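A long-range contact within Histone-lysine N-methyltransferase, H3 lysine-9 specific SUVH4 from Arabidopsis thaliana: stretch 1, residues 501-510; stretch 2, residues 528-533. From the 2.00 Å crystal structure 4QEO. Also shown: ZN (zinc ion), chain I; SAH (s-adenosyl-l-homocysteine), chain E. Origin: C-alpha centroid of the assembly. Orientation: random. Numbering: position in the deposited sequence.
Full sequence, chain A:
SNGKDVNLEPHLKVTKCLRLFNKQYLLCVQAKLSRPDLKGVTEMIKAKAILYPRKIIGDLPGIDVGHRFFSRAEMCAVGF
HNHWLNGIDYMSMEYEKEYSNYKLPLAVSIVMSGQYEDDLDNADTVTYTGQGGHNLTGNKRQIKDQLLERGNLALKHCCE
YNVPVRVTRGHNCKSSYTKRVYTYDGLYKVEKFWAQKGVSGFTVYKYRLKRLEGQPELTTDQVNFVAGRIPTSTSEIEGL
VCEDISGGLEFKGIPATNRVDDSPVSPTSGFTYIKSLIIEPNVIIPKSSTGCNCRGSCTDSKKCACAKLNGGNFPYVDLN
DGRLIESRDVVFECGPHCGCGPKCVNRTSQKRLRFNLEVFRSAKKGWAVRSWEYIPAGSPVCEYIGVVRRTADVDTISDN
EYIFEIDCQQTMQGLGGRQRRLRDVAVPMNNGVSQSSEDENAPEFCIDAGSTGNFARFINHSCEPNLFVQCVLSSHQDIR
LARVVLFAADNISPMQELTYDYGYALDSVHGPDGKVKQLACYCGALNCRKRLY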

# COMPACT_ATOMS: atom_id res chain seq x y z
N ASP A 501 3.12 -4.18 -13.34
CA ASP A 501 3.83 -5.14 -14.19
C ASP A 501 3.25 -5.13 -15.61
O ASP A 501 2.08 -5.46 -15.81
CB ASP A 501 3.77 -6.55 -13.57
CG ASP A 501 4.50 -7.60 -14.40
OD1 ASP A 501 5.13 -7.25 -15.42
OD2 ASP A 501 4.44 -8.79 -14.03
N TYR A 502 4.06 -4.74 -16.59
CA TYR A 502 3.59 -4.72 -17.98
C TYR A 502 3.25 -6.12 -18.46
O TYR A 502 2.29 -6.33 -19.21
CB TYR A 502 4.65 -4.11 -18.91
CG TYR A 502 4.86 -2.62 -18.78
CD1 TYR A 502 4.10 -1.86 -17.89
CD2 TYR A 502 5.81 -1.97 -19.55
CE1 TYR A 502 4.29 -0.49 -17.76
CE2 TYR A 502 6.02 -0.60 -19.44
CZ TYR A 502 5.26 0.13 -18.54
OH TYR A 502 5.47 1.49 -18.45
N GLY A 503 4.06 -7.08 -18.02
CA GLY A 503 3.83 -8.48 -18.31
C GLY A 503 4.14 -8.94 -19.72
O GLY A 503 3.55 -9.90 -20.21
N TYR A 504 5.07 -8.25 -20.39
CA TYR A 504 5.57 -8.75 -21.67
C TYR A 504 6.30 -10.06 -21.40
O TYR A 504 7.11 -10.15 -20.48
CB TYR A 504 6.55 -7.77 -22.31
CG TYR A 504 5.97 -6.42 -22.69
CD1 TYR A 504 4.73 -6.33 -23.31
CD2 TYR A 504 6.67 -5.25 -22.43
CE1 TYR A 504 4.20 -5.10 -23.65
CE2 TYR A 504 6.15 -4.01 -22.77
CZ TYR A 504 4.91 -3.95 -23.38
OH TYR A 504 4.37 -2.72 -23.72
N ALA A 505 5.99 -11.08 -22.20
CA ALA A 505 6.70 -12.35 -22.10
C ALA A 505 8.09 -12.20 -22.69
O ALA A 505 8.30 -11.42 -23.62
CB ALA A 505 5.93 -13.45 -22.82
N LEU A 506 9.05 -12.94 -22.14
CA LEU A 506 10.43 -12.90 -22.60
C LEU A 506 10.51 -13.23 -24.09
O LEU A 506 9.77 -14.08 -24.58
CB LEU A 506 11.28 -13.88 -21.78
CG LEU A 506 12.69 -13.46 -21.37
CD1 LEU A 506 12.93 -13.78 -19.90
CD2 LEU A 506 13.73 -14.16 -22.23
N ASP A 507 11.40 -12.53 -24.80
CA ASP A 507 11.60 -12.73 -26.23
C ASP A 507 10.32 -12.53 -27.04
O ASP A 507 10.04 -13.30 -27.96
CB ASP A 507 12.19 -14.12 -26.51
CG ASP A 507 13.48 -14.38 -25.75
OD1 ASP A 507 14.32 -13.47 -25.65
OD2 ASP A 507 13.66 -15.52 -25.26
N SER A 508 9.54 -11.51 -26.71
CA SER A 508 8.24 -11.31 -27.36
C SER A 508 8.31 -10.61 -28.72
O SER A 508 7.52 -10.91 -29.61
CB SER A 508 7.28 -10.54 -26.45
OG SER A 508 6.45 -11.43 -25.71
N VAL A 509 9.24 -9.68 -28.88
CA VAL A 509 9.29 -8.88 -30.11
C VAL A 509 10.42 -9.29 -31.06
O VAL A 509 11.56 -9.50 -30.65
CB VAL A 509 9.31 -7.37 -29.81
CG1 VAL A 509 9.99 -7.11 -28.50
CG2 VAL A 509 9.97 -6.58 -30.93
N HIS A 510 10.07 -9.39 -32.33
CA HIS A 510 10.96 -9.90 -33.36
C HIS A 510 11.10 -8.91 -34.51
O HIS A 510 10.11 -8.42 -35.05
CB HIS A 510 10.42 -11.23 -33.90
CG HIS A 510 10.31 -12.31 -32.87
ND1 HIS A 510 9.61 -12.15 -31.69
CD2 HIS A 510 10.79 -13.58 -32.85
CE1 HIS A 510 9.68 -13.26 -30.98
NE2 HIS A 510 10.39 -14.14 -31.66
ZN ZN I . 12.83 -5.36 -13.47
N SAH E . 9.25 6.39 -18.57
CA SAH E . 8.32 6.50 -19.69
CB SAH E . 6.89 6.20 -19.24
CG SAH E . 6.50 4.73 -19.35
SD SAH E . 6.13 4.25 -21.06
C SAH E . 8.44 7.85 -20.38
O SAH E . 7.50 8.31 -21.04
OXT SAH E . 9.47 8.53 -20.29
C5' SAH E . 7.20 2.78 -21.00
C4' SAH E . 8.59 3.10 -21.51
O4' SAH E . 9.37 3.60 -20.44
C3' SAH E . 9.30 1.87 -22.06
O3' SAH E . 9.31 1.88 -23.47
C2' SAH E . 10.71 1.96 -21.52
O2' SAH E . 11.57 2.53 -22.47
C1' SAH E . 10.59 2.89 -20.33
N9 SAH E . 10.54 2.05 -19.12
C8 SAH E . 9.42 1.72 -18.40
N7 SAH E . 9.79 0.92 -17.37
C5 SAH E . 11.12 0.72 -17.44
C6 SAH E . 12.00 -0.01 -16.66
N6 SAH E . 11.54 -0.68 -15.60
N1 SAH E . 13.34 -0.03 -16.98
C2 SAH E . 13.81 0.67 -18.08
N3 SAH E . 12.93 1.40 -18.86
C4 SAH E . 11.61 1.42 -18.54
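Stretch 2 (528-533) CRKRLY

How does stretch 2 lie on stretch 1? It has no regular helix or strand, so it meets the loop of stretch 1 as an irregular tail rather than as a paired strand. From end to end the two stretches run broadly the same way. Arg529 and Lys530 both have positive phi, at 51° and 62°, and Arg531 then extends at -141/132. The closest pair of CA atoms is Leu506 CA and Tyr533 CA, 4.7 Å apart, Tyr533 being the last residue of the chain. Here stretch 1 makes a type II beta turn from Ala505 to Ser508, with Ser508 OG bonded to Ala505 O at 2.8 Å. Far from the contact, Cys528 SG binds the zinc ion at 2.4 Å, tying down the start of the tail.

Which hydrogen bonds join the two backbones and side chains? At the turn, Asp507 N donates to Tyr533 O at 2.8 Å, so the chain's end is held by a main-chain amide. Farther back, Arg529 NH2 donates to Tyr504 O at 3.1 Å, and a weak bond from Arg529 NH1 reaches that same Tyr504 O at 3.5 Å. The carbonyl lies near the guanidinium plane, while Leu506 N sits over one face of the group. Arg529 NH1 also gives a bond of 2.8 Å to Arg531 O, so one side chain braces its own stretch as it grips the other.

Where do charges meet? CA to CB of Asp507 points away from stretch 2, yet its carboxylate comes back within reach: Asp507 OD1 forms a salt bridge with Arg531 NH2 at 3.1 Å. The oxygen lies well out of the guanidinium plane, so the attraction is one of charge without a directed N-H. Arg531 NH2 instead bonds to Tyr533 O at 3.1 Å, the same terminal oxygen that accepts from Asp507 N. Leu506 CD2 approaches Arg531 NE at 3.7 Å, and that nitrogen is buried without a polar partner.

What packs around the aromatic rings? Tyr533, the residue most covered by the contact, meets Val509 over one ring face and Tyr504 at the ring edge. Val509 CG1 sits over the face of its ring, 3.3 Å from Tyr533 CD1, in a CH-pi contact. Tyr504 CD2 meets Tyr533 CD2 at 3.7 Å near the edge of the Tyr533 ring; the two ring planes are oblique, at 57°. Tyr504 CB also packs 3.2 Å from Leu532 O. Deeper in, Tyr502 CD2 touches Leu532 CD1 at 4.2 Å, while Tyr502 OH lies 3.3 Å from SAH C5', linking this packing to the cofactor-product site.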

# COMPACT_ATOMS: atom_id res chain seq x y z
N CYS A 528 14.58 -9.02 -10.52
CA CYS A 528 14.23 -8.22 -11.68
C CYS A 528 14.02 -8.97 -13.01
O CYS A 528 13.47 -8.40 -13.95
CB CYS A 528 15.31 -7.14 -11.85
SG CYS A 528 15.13 -6.01 -13.26
N ARG A 529 14.48 -10.21 -13.12
CA ARG A 529 14.47 -10.92 -14.42
C ARG A 529 15.11 -10.12 -15.59
O ARG A 529 15.19 -10.60 -16.71
CB ARG A 529 13.07 -11.47 -14.78
CG ARG A 529 12.13 -10.54 -15.55
CD ARG A 529 11.97 -10.95 -17.01
NE ARG A 529 10.68 -11.59 -17.29
CZ ARG A 529 9.67 -10.99 -17.92
NH1 ARG A 529 9.78 -9.73 -18.33
NH2 ARG A 529 8.54 -11.65 -18.13
N LYS A 530 15.54 -8.89 -15.29
CA LYS A 530 16.43 -8.07 -16.12
C LYS A 530 15.94 -7.65 -17.51
O LYS A 530 16.66 -7.00 -18.26
CB LYS A 530 17.82 -8.72 -16.21
CG LYS A 530 18.39 -9.15 -14.87
CD LYS A 530 18.50 -7.98 -13.90
CE LYS A 530 19.75 -7.16 -14.15
NZ LYS A 530 19.86 -6.00 -13.21
N ARG A 531 14.71 -8.02 -17.87
CA ARG A 531 14.20 -7.73 -19.20
C ARG A 531 12.74 -7.31 -19.20
O ARG A 531 11.90 -7.95 -18.56
CB ARG A 531 14.38 -8.96 -20.10
CG ARG A 531 15.83 -9.33 -20.39
CD ARG A 531 15.93 -10.70 -21.03
NE ARG A 531 15.24 -10.75 -22.31
CZ ARG A 531 15.83 -10.58 -23.49
NH1 ARG A 531 17.14 -10.36 -23.55
NH2 ARG A 531 15.12 -10.64 -24.61
N LEU A 532 12.43 -6.22 -19.91
CA LEU A 532 11.05 -5.87 -20.20
C LEU A 532 10.49 -6.92 -21.15
O LEU A 532 9.40 -7.45 -20.94
CB LEU A 532 10.95 -4.48 -20.85
CG LEU A 532 10.89 -3.23 -19.96
CD1 LEU A 532 9.92 -2.19 -20.53
CD2 LEU A 532 10.52 -3.59 -18.55
N TYR A 533 11.26 -7.20 -22.20
CA TYR A 533 10.94 -8.27 -23.15
C TYR A 533 12.20 -8.88 -23.78
O TYR A 533 12.12 -9.83 -24.56
CB TYR A 533 9.96 -7.79 -24.22
CG TYR A 533 10.33 -6.49 -24.94
CD1 TYR A 533 11.50 -6.38 -25.68
CD2 TYR A 533 9.48 -5.39 -24.89
CE1 TYR A 533 11.82 -5.21 -26.35
CE2 TYR A 533 9.79 -4.22 -25.55
CZ TYR A 533 10.96 -4.13 -26.28
OH TYR A 533 11.27 -2.96 -26.94